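Long-range contacts in SET3, superantigen-like protein (PDB 1M4V), which has the two-domain fold of bacterial superantigens and, as a superantigen-like exotoxin of Staphylococcus aureus, probably acts on the host immune system: residues G39-L44 with R54-G59; D104-P109 with H128-E133. One frame throughout, in Å; residues are numbered along the deposited sequence.

How the contacts relate
Contact 1 lies within the OB-fold domain and contact 2 at the edge of the beta-grasp domain; their centres are about 28 Å apart, their nearest atoms about 13 Å, and they share no strand. The pairing of 39-44 with 54-59 is largely buried, an antiparallel hairpin of strands 41-48 and 51-57 with further strands on both flanks. By contrast, 104-109 and 128-133 are loops at the surface, and their backbone bonds include a classic bulge. Chemistry changes with place: contact 1 sets leucine and isoleucine, with His42 beside them, on one face and a tyrosine-arginine stack with water-linked polar groups on the other, whereas contact 2 tucks Ile130 inward and leaves three tyrosines exposed.

Contact 1 of 2, residues G39-L44 with R54-G59; sequences GGKHYL and RIQIFG
Arg54 reaches over the ring of Tyr43 and stacks on it. Its CB makes no close contact with Tyr43; the touching begins at CG, which, anti to the backbone N (chi1 -172°), comes within 4.0 Å of Tyr43 CB. CD lies 3.7 Å from Tyr43 CD2, and a bend at chi3 lays the guanidinium flat, its CZ 3.8 Å from Tyr43 CE2, the planes 21° apart. A long, flexible arginine suits this partly exposed position, since its methylenes cover the ring while its charged end makes a cation-pi stack. Tyr36 meets the same tyrosine from strand 31-38. Extended Gln56 brings CB within 3.9 Å of Tyr43 CD2, and CG equally near CE2; its NE2 is 3.5 Å from Lys41 CD, while a water bridges OE1 to Lys41 NZ. The other face is mainly aliphatic, Leu44 CD1 4.1 Å from Ile57 CG2, with His42 at one end, its CB against Ile57 CG1 and its ND1 bonded to Ser37 and Arg35. Ile57 packs on Ile62 of helix 61-64, Leu44 on Leu65 just after it. Leu44 and Ile55 form a hydrogen-bonded pair, Leu44 N to Ile55 O at 2.8 Å and Ile55 N to Leu44 O at 2.7 Å. The alternation of faces is that of an antiparallel beta hairpin, here part of the OB-fold domain's sheet.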
loop_
_atom_site.group_PDB
_atom_site.type_symbol
_atom_site.label_atom_id
_atom_site.label_comp_id
_atom_site.label_asym_id
_atom_site.label_seq_id
_atom_site.Cartn_x
_atom_site.Cartn_y
_atom_site.Cartn_z
ATOM N N GLY A 39 17.050 11.209 -15.635
ATOM C CA GLY A 39 18.090 10.982 -14.645
ATOM C C GLY A 39 18.131 9.593 -14.037
ATOM O O GLY A 39 18.573 9.426 -12.900
ATOM N N GLY A 40 17.676 8.592 -14.783
ATOM C CA GLY A 40 17.692 7.237 -14.264
ATOM C C GLY A 40 16.400 6.859 -13.564
ATOM O O GLY A 40 16.209 5.702 -13.189
ATOM N N LYS A 41 15.515 7.833 -13.380
ATOM C CA LYS A 41 14.228 7.587 -12.735
ATOM C C LYS A 41 13.119 7.531 -13.783
ATOM O O LYS A 41 13.201 8.182 -14.823
ATOM C CB LYS A 41 13.927 8.679 -11.703
ATOM C CG LYS A 41 14.849 8.640 -10.492
ATOM C CD LYS A 41 14.408 9.633 -9.433
ATOM C CE LYS A 41 15.240 9.508 -8.168
ATOM N NZ LYS A 41 14.777 10.464 -7.115
ATOM N N HIS A 42 12.084 6.750 -13.502
ATOM C CA HIS A 42 10.973 6.585 -14.433
ATOM C C HIS A 42 9.675 7.087 -13.821
ATOM O O HIS A 42 9.391 6.808 -12.658
ATOM C CB HIS A 42 10.845 5.109 -14.793
ATOM C CG HIS A 42 12.104 4.525 -15.354
ATOM N ND1 HIS A 42 12.463 4.665 -16.676
ATOM C CD2 HIS A 42 13.109 3.838 -14.761
ATOM C CE1 HIS A 42 13.636 4.091 -16.876
ATOM N NE2 HIS A 42 14.049 3.581 -15.729
ATOM N N TYR A 43 8.889 7.820 -14.605
ATOM C CA TYR A 43 7.629 8.360 -14.117
ATOM C C TYR A 43 6.450 8.152 -15.055
ATOM O O TYR A 43 6.599 7.763 -16.217
ATOM C CB TYR A 43 7.744 9.867 -13.864
ATOM C CG TYR A 43 8.971 10.292 -13.104
ATOM C CD1 TYR A 43 10.184 10.493 -13.761
ATOM C CD2 TYR A 43 8.924 10.495 -11.727
ATOM C CE1 TYR A 43 11.323 10.887 -13.063
ATOM C CE2 TYR A 43 10.054 10.886 -11.018
ATOM C CZ TYR A 43 11.250 11.081 -11.690
ATOM O OH TYR A 43 12.367 11.471 -10.990
ATOM N N LEU A 44 5.270 8.423 -14.510
ATOM C CA LEU A 44 4.013 8.360 -15.232
ATOM C C LEU A 44 3.304 9.632 -14.811
ATOM O O LEU A 44 3.170 9.905 -13.621
ATOM C CB LEU A 44 3.168 7.155 -14.810
ATOM C CG LEU A 44 3.474 5.776 -15.393
ATOM C CD1 LEU A 44 2.459 4.776 -14.852
ATOM C CD2 LEU A 44 3.407 5.818 -16.909
ATOM N N ARG A 54 2.147 13.169 -10.710
ATOM C CA ARG A 54 3.312 12.496 -11.265
ATOM C C ARG A 54 3.652 11.327 -10.357
ATOM O O ARG A 54 3.837 11.503 -9.152
ATOM C CB ARG A 54 4.519 13.433 -11.346
ATOM C CG ARG A 54 5.693 12.814 -12.092
ATOM C CD ARG A 54 6.965 13.639 -11.968
ATOM N NE ARG A 54 7.435 13.707 -10.588
ATOM C CZ ARG A 54 8.573 14.281 -10.212
ATOM N NH1 ARG A 54 9.363 14.841 -11.118
ATOM N NH2 ARG A 54 8.921 14.293 -8.931
ATOM N N ILE A 55 3.742 10.140 -10.942
ATOM C CA ILE A 55 4.048 8.929 -10.195
ATOM C C ILE A 55 5.407 8.357 -10.586
ATOM O O ILE A 55 5.686 8.183 -11.767
ATOM C CB ILE A 55 2.997 7.828 -10.472
ATOM C CG1 ILE A 55 1.588 8.356 -10.183
ATOM C CG2 ILE A 55 3.317 6.582 -9.645
ATOM C CD1 ILE A 55 1.380 8.834 -8.762
ATOM N N GLN A 56 6.255 8.064 -9.606
ATOM C CA GLN A 56 7.540 7.460 -9.931
ATOM C C GLN A 56 7.293 5.959 -9.863
ATOM O O GLN A 56 6.659 5.483 -8.921
ATOM C CB GLN A 56 8.616 7.850 -8.919
ATOM C CG GLN A 56 10.008 7.397 -9.322
ATOM C CD GLN A 56 11.064 7.780 -8.311
ATOM O OE1 GLN A 56 10.851 8.664 -7.486
ATOM N NE2 GLN A 56 12.218 7.125 -8.381
ATOM N N ILE A 57 7.769 5.219 -10.858
ATOM C CA ILE A 57 7.568 3.774 -10.873
ATOM C C ILE A 57 8.868 3.008 -10.671
ATOM O O ILE A 57 9.950 3.506 -10.991
ATOM C CB ILE A 57 6.892 3.313 -12.186
ATOM C CG1 ILE A 57 7.764 3.673 -13.390
ATOM C CG2 ILE A 57 5.523 3.973 -12.314
ATOM C CD1 ILE A 57 7.192 3.202 -14.714
ATOM N N PHE A 58 8.751 1.799 -10.125
ATOM C CA PHE A 58 9.903 0.956 -9.840
ATOM C C PHE A 58 9.600 -0.491 -10.225
ATOM O O PHE A 58 8.564 -0.784 -10.811
ATOM C CB PHE A 58 10.237 0.987 -8.340
ATOM C CG PHE A 58 10.185 2.358 -7.714
ATOM C CD1 PHE A 58 8.965 2.978 -7.455
ATOM C CD2 PHE A 58 11.357 3.019 -7.358
ATOM C CE1 PHE A 58 8.910 4.233 -6.852
ATOM C CE2 PHE A 58 11.314 4.276 -6.755
ATOM C CZ PHE A 58 10.086 4.886 -6.501
ATOM N N GLY A 59 10.515 -1.392 -9.881
ATOM C CA GLY A 59 10.325 -2.805 -10.166
ATOM C C GLY A 59 9.842 -3.172 -11.560
ATOM O O GLY A 59 10.299 -2.615 -12.557
HETATM O O HOH W 1 12.149 10.583 -6.413
HETATM O O HOH W 2 12.278 5.167 -11.110
#

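Contact 2 of 2, residues D104-P109 with H128-E133. Unlike the reference sequence in segment 104-109: Asn107 (reference Ser). Unlike the reference sequence in segment 128-133: His128 (reference Tyr).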
loop_
_atom_site.group_PDB
_atom_site.type_symbol
_atom_site.label_atom_id
_atom_site.label_comp_id
_atom_site.label_asym_id
_atom_site.label_seq_id
_atom_site.Cartn_x
_atom_site.Cartn_y
_atom_site.Cartn_z
ATOM N N ASP A 104 -19.948 -6.806 -6.173
ATOM C CA ASP A 104 -19.388 -6.166 -4.991
ATOM C C ASP A 104 -17.918 -6.562 -4.827
ATOM O O ASP A 104 -17.087 -6.232 -5.678
ATOM C CB ASP A 104 -20.202 -6.558 -3.752
ATOM C CG ASP A 104 -19.827 -5.747 -2.524
ATOM O OD1 ASP A 104 -19.774 -4.502 -2.617
ATOM O OD2 ASP A 104 -19.596 -6.353 -1.459
ATOM N N TYR A 105 -17.589 -7.276 -3.755
ATOM C CA TYR A 105 -16.200 -7.675 -3.523
ATOM C C TYR A 105 -15.833 -8.924 -4.315
ATOM O O TYR A 105 -16.695 -9.755 -4.616
ATOM C CB TYR A 105 -15.959 -7.903 -2.021
ATOM C CG TYR A 105 -16.755 -9.043 -1.422
ATOM C CD1 TYR A 105 -16.269 -10.351 -1.444
ATOM C CD2 TYR A 105 -18.017 -8.819 -0.865
ATOM C CE1 TYR A 105 -17.022 -11.409 -0.930
ATOM C CE2 TYR A 105 -18.777 -9.873 -0.349
ATOM C CZ TYR A 105 -18.274 -11.163 -0.389
ATOM O OH TYR A 105 -19.035 -12.210 0.090
ATOM N N LEU A 106 -14.562 -9.056 -4.678
ATOM C CA LEU A 106 -14.152 -10.233 -5.430
ATOM C C LEU A 106 -13.330 -11.164 -4.549
ATOM O O LEU A 106 -12.994 -12.282 -4.939
ATOM C CB LEU A 106 -13.400 -9.825 -6.708
ATOM C CG LEU A 106 -11.909 -9.523 -6.811
ATOM C CD1 LEU A 106 -11.690 -8.733 -8.103
ATOM C CD2 LEU A 106 -11.410 -8.747 -5.627
ATOM N N ASN A 107 -13.041 -10.696 -3.341
ATOM C CA ASN A 107 -12.298 -11.474 -2.357
ATOM C C ASN A 107 -12.489 -10.792 -1.004
ATOM O O ASN A 107 -12.562 -9.561 -0.924
ATOM C CB ASN A 107 -10.811 -11.546 -2.733
ATOM C CG ASN A 107 -10.054 -12.607 -1.939
ATOM O OD1 ASN A 107 -10.654 -13.448 -1.265
ATOM N ND2 ASN A 107 -8.724 -12.575 -2.024
ATOM N N ALA A 108 -12.596 -11.597 0.050
ATOM C CA ALA A 108 -12.791 -11.086 1.400
ATOM C C ALA A 108 -11.870 -11.799 2.381
ATOM O O ALA A 108 -12.329 -12.491 3.288
ATOM C CB ALA A 108 -14.244 -11.272 1.821
ATOM N N PRO A 109 -10.551 -11.640 2.209
ATOM C CA PRO A 109 -9.603 -12.294 3.114
ATOM C C PRO A 109 -9.706 -11.754 4.533
ATOM O O PRO A 109 -9.992 -10.576 4.739
ATOM C CB PRO A 109 -8.253 -11.972 2.487
ATOM C CG PRO A 109 -8.496 -10.616 1.883
ATOM C CD PRO A 109 -9.845 -10.804 1.225
ATOM N N HIS A 128 -10.965 -7.912 5.003
ATOM C CA HIS A 128 -10.421 -6.798 4.243
ATOM C C HIS A 128 -10.930 -7.030 2.834
ATOM O O HIS A 128 -10.339 -7.794 2.079
ATOM C CB HIS A 128 -8.897 -6.807 4.232
ATOM C CG HIS A 128 -8.305 -5.611 3.554
ATOM N ND1 HIS A 128 -8.159 -4.394 4.186
ATOM C CD2 HIS A 128 -7.878 -5.430 2.283
ATOM C CE1 HIS A 128 -7.667 -3.514 3.332
ATOM N NE2 HIS A 128 -7.488 -4.116 2.170
ATOM N N TYR A 129 -12.036 -6.375 2.498
ATOM C CA TYR A 129 -12.649 -6.531 1.190
ATOM C C TYR A 129 -11.771 -6.060 0.039
ATOM O O TYR A 129 -11.180 -4.984 0.090
ATOM C CB TYR A 129 -13.987 -5.802 1.176
ATOM C CG TYR A 129 -14.998 -6.438 2.102
ATOM C CD1 TYR A 129 -15.718 -7.563 1.705
ATOM C CD2 TYR A 129 -15.213 -5.934 3.388
ATOM C CE1 TYR A 129 -16.634 -8.178 2.564
ATOM C CE2 TYR A 129 -16.128 -6.543 4.260
ATOM C CZ TYR A 129 -16.833 -7.665 3.838
ATOM O OH TYR A 129 -17.729 -8.288 4.685
ATOM N N ILE A 130 -11.684 -6.899 -0.991
ATOM C CA ILE A 130 -10.893 -6.603 -2.178
ATOM C C ILE A 130 -11.869 -6.411 -3.334
ATOM O O ILE A 130 -12.762 -7.231 -3.546
ATOM C CB ILE A 130 -9.928 -7.768 -2.528
ATOM C CG1 ILE A 130 -9.063 -8.132 -1.316
ATOM C CG2 ILE A 130 -9.039 -7.368 -3.701
ATOM C CD1 ILE A 130 -8.111 -7.039 -0.881
ATOM N N TYR A 131 -11.693 -5.328 -4.081
ATOM C CA TYR A 131 -12.573 -5.015 -5.197
ATOM C C TYR A 131 -11.838 -4.977 -6.533
ATOM O O TYR A 131 -12.468 -4.864 -7.586
ATOM C CB TYR A 131 -13.236 -3.661 -4.946
ATOM C CG TYR A 131 -14.050 -3.623 -3.677
ATOM C CD1 TYR A 131 -15.365 -4.087 -3.658
ATOM C CD2 TYR A 131 -13.494 -3.161 -2.483
ATOM C CE1 TYR A 131 -16.108 -4.095 -2.481
ATOM C CE2 TYR A 131 -14.227 -3.163 -1.297
ATOM C CZ TYR A 131 -15.535 -3.633 -1.305
ATOM O OH TYR A 131 -16.262 -3.650 -0.143
ATOM N N LYS A 132 -10.513 -5.083 -6.486
ATOM C CA LYS A 132 -9.691 -5.022 -7.692
ATOM C C LYS A 132 -8.931 -6.300 -8.058
ATOM O O LYS A 132 -8.405 -6.993 -7.194
ATOM C CB LYS A 132 -8.699 -3.859 -7.564
ATOM C CG LYS A 132 -9.336 -2.483 -7.764
ATOM C CD LYS A 132 -8.440 -1.334 -7.295
ATOM C CE LYS A 132 -7.026 -1.410 -7.866
ATOM N NZ LYS A 132 -7.012 -1.564 -9.344
ATOM N N GLU A 133 -8.870 -6.587 -9.357
ATOM C CA GLU A 133 -8.161 -7.753 -9.867
ATOM C C GLU A 133 -6.669 -7.580 -9.616
ATOM O O GLU A 133 -5.944 -8.560 -9.405
ATOM C CB GLU A 133 -8.430 -7.912 -11.367
ATOM C CG GLU A 133 -9.912 -7.970 -11.692
ATOM C CD GLU A 133 -10.196 -8.092 -13.177
ATOM O OE1 GLU A 133 -9.433 -7.509 -13.980
ATOM O OE2 GLU A 133 -11.196 -8.755 -13.539
#
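A classic beta bulge joins the loops that lead into strand 110-117 and out of strand 120-127 of the beta-grasp domain: Leu106 and Asn107 together face Ile130. Leu106 N donates to Ile130 O at 2.8 Å with an N-H...O angle of 165°, while Asn107 N gives the same oxygen only a weak second bond. Ile130 N returns a bond to Asn107 O, and His128 N to Pro109 O continues the pairing toward the strands. The buried Ile130 suits an inward position: its CG1 lies 3.8 Å from Pro109 CD and its side chain also packs on Ile196 of strand 196-203. Asn107, which differs from the reference serine, sets CB against Ile130 CB at 3.9 Å and sends ND2 to the carbonyls of Gly193 and Ile196. The tyrosines occupy the exposed side, where a large ring can cover backbone at the surface. Tyr129 brings its CE1 over one face of the Tyr105 ring, planes 57° apart, because chi1 of 64° swings Tyr105 CG between its own backbone N and carbonyl carbon. Tyr131 lies against Asp104 and Tyr105, the carbonyl O of Asp104 meeting the edge of its ring at CD1, 3.4 Å away.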